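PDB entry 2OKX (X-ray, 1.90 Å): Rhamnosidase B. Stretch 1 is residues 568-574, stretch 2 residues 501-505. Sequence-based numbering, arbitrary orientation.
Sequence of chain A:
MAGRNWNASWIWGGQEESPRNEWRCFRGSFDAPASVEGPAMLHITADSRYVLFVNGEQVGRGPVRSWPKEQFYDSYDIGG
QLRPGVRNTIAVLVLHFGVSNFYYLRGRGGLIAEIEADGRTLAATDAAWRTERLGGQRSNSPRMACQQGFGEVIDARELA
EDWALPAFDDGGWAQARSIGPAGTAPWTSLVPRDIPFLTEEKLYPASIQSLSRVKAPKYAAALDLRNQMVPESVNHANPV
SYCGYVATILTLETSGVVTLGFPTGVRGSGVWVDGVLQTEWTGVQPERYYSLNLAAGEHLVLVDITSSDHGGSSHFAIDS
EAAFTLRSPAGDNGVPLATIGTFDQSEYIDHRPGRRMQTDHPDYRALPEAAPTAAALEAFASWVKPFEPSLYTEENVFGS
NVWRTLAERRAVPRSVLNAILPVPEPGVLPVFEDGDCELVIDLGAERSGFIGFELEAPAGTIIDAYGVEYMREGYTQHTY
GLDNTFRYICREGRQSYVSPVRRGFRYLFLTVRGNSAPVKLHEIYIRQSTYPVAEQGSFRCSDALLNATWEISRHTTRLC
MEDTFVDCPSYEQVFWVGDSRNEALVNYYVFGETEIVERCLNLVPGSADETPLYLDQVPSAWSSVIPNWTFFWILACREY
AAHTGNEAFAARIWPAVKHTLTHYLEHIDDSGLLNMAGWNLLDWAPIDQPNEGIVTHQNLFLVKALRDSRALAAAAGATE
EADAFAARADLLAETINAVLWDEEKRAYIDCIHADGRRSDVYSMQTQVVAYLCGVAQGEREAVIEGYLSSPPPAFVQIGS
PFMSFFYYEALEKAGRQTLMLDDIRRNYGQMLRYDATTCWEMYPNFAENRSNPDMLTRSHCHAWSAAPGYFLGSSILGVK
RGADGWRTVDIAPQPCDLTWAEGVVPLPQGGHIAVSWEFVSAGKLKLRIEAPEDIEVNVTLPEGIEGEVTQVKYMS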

# COMPACT_ATOMS: atom_id res chain seq x y z
N CYS A 568 -1.64 -2.85 -2.03
CA CYS A 568 -1.87 -2.06 -3.24
C CYS A 568 -0.73 -1.05 -3.45
O CYS A 568 0.01 -0.73 -2.53
CB CYS A 568 -3.21 -1.31 -3.14
SG CYS A 568 -3.35 -0.18 -1.73
N PRO A 569 -0.58 -0.56 -4.69
CA PRO A 569 0.48 0.41 -5.01
C PRO A 569 0.10 1.87 -4.78
O PRO A 569 0.97 2.74 -4.74
CB PRO A 569 0.75 0.12 -6.48
CG PRO A 569 -0.65 -0.13 -7.00
CD PRO A 569 -1.25 -1.03 -5.92
N SER A 570 -1.19 2.15 -4.64
CA SER A 570 -1.65 3.52 -4.46
C SER A 570 -1.79 3.96 -3.00
O SER A 570 -0.90 4.62 -2.46
CB SER A 570 -2.98 3.73 -5.20
OG SER A 570 -3.97 2.83 -4.75
N TYR A 571 -2.91 3.61 -2.37
CA TYR A 571 -3.17 4.02 -1.00
C TYR A 571 -2.18 3.62 0.09
O TYR A 571 -1.82 4.45 0.93
CB TYR A 571 -4.57 3.57 -0.55
CG TYR A 571 -5.70 4.18 -1.35
CD1 TYR A 571 -6.13 3.60 -2.53
CD2 TYR A 571 -6.29 5.38 -0.95
CE1 TYR A 571 -7.12 4.19 -3.31
CE2 TYR A 571 -7.28 5.99 -1.71
CZ TYR A 571 -7.69 5.39 -2.90
OH TYR A 571 -8.64 6.01 -3.68
N GLU A 572 -1.71 2.37 0.09
CA GLU A 572 -0.84 1.92 1.17
C GLU A 572 0.58 1.43 0.89
O GLU A 572 1.51 1.86 1.58
CB GLU A 572 -1.60 0.87 1.99
CG GLU A 572 -3.09 1.18 2.13
CD GLU A 572 -3.78 0.39 3.23
OE1 GLU A 572 -5.03 0.35 3.24
OE2 GLU A 572 -3.07 -0.17 4.10
N GLN A 573 0.76 0.54 -0.08
CA GLN A 573 2.09 0.00 -0.38
C GLN A 573 2.60 -0.71 0.87
O GLN A 573 3.80 -0.72 1.16
CB GLN A 573 3.05 1.13 -0.78
CG GLN A 573 2.74 1.78 -2.13
CD GLN A 573 3.48 3.10 -2.34
OE1 GLN A 573 4.62 3.26 -1.92
NE2 GLN A 573 2.82 4.04 -3.02
N VAL A 574 1.66 -1.32 1.60
CA VAL A 574 1.96 -2.03 2.84
C VAL A 574 1.93 -3.55 2.71
O VAL A 574 1.07 -4.11 2.03
CB VAL A 574 0.94 -1.63 3.95
CG1 VAL A 574 1.13 -2.50 5.19
CG2 VAL A 574 1.12 -0.16 4.31
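Stretch 2 (501-505) VRRGF

The most unusual feature of this contact is a glycine set where a side chain could not fit. A CB built on Gly504 with ideal geometry would point toward stretch 1 and lie 2.5 Å from Pro569 O and 2.9 Å from Ser570 N, both clashes. Lacking that atom, the backbones come close: Gly504 CA is 4.1 Å from Ser570 CA, the nearest CA pair across the stretches, and Gly504 CA lies 3.4 Å from Pro569 O with an angle of 122° at the hydrogen, a CA-H...O contact.

Stretch 2 is extended. Residues 503-505 are strand, and Gly504 has phi/psi of -117/132. Stretch 1 has no regular helix or strand, and Gln573 sits at 60/34; no backbone-to-backbone hydrogen bond links the two stretches. Pro569 and Ser570 meet Gly504, while the later Gln573 meets the earlier Arg502, so the contacts run in opposite chain order. Although Gly504 N is 3.2 Å from Pro569 O, the angle is too poor for a hydrogen bond. Instead, Gly504 N donates to water 2 at 3.0 Å, and water 2 lies 2.8 Å from Ser570 O, placed to donate to it and so bridge the backbones. On the carbonyl side of the glycine, Ser570 CB packs 3.4 Å from Gly504 O.

The one direct hydrogen bond across the stretches comes from Gln573, whose CA-to-CB bond points toward stretch 2. Gln573 NE2 donates to Arg502 O at 3.2 Å with an angle of 163°, and also to Pro569 O within its own stretch at 2.8 Å and 138°. The Gln573 side-chain amide thus joins Pro569 O to Arg502 O. Water 1 reinforces the link, donating to Arg502 O and to Gln573 OE1, each at 2.9 Å. The CA-to-CB bond of Arg502 also points toward stretch 1, and Arg502 CD lies 3.3 Å from Gln573 OE1, whereas the CA-to-CB bond of Arg503 points away. The contact is compact, burying 220 Å² summed over both sides.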

# COMPACT_ATOMS: atom_id res chain seq x y z
N VAL A 501 9.65 9.44 -4.41
CA VAL A 501 8.52 8.90 -3.67
C VAL A 501 7.66 8.04 -4.60
O VAL A 501 7.18 8.53 -5.61
CB VAL A 501 7.65 10.04 -3.09
CG1 VAL A 501 6.40 9.46 -2.41
CG2 VAL A 501 8.47 10.85 -2.10
N ARG A 502 7.48 6.77 -4.26
CA ARG A 502 6.69 5.88 -5.09
C ARG A 502 5.20 6.21 -5.05
O ARG A 502 4.66 6.52 -3.99
CB ARG A 502 6.88 4.42 -4.64
CG ARG A 502 5.96 3.43 -5.36
CD ARG A 502 5.93 2.07 -4.67
NE ARG A 502 7.19 1.34 -4.83
CZ ARG A 502 7.59 0.77 -5.96
NH1 ARG A 502 6.83 0.85 -7.06
NH2 ARG A 502 8.74 0.13 -6.01
N ARG A 503 4.56 6.16 -6.21
CA ARG A 503 3.13 6.42 -6.31
C ARG A 503 2.49 5.41 -7.27
O ARG A 503 3.12 4.99 -8.24
CB ARG A 503 2.85 7.84 -6.82
CG ARG A 503 3.29 8.93 -5.85
CD ARG A 503 2.93 10.31 -6.34
NE ARG A 503 3.46 11.32 -5.42
CZ ARG A 503 4.74 11.69 -5.38
NH1 ARG A 503 5.63 11.13 -6.20
NH2 ARG A 503 5.15 12.57 -4.48
N GLY A 504 1.25 5.04 -6.99
CA GLY A 504 0.54 4.10 -7.84
C GLY A 504 -0.66 4.85 -8.39
O GLY A 504 -1.37 5.52 -7.65
N PHE A 505 -0.87 4.75 -9.70
CA PHE A 505 -1.98 5.45 -10.34
C PHE A 505 -2.01 5.11 -11.82
O PHE A 505 -1.09 4.48 -12.34
CB PHE A 505 -1.76 6.97 -10.20
CG PHE A 505 -0.53 7.46 -10.89
CD1 PHE A 505 -0.58 7.91 -12.21
CD2 PHE A 505 0.71 7.42 -10.26
CE1 PHE A 505 0.57 8.30 -12.89
CE2 PHE A 505 1.88 7.82 -10.92
CZ PHE A 505 1.81 8.26 -12.24
O HOH W 1 5.43 6.00 -1.24
O HOH W 2 0.63 6.02 -4.27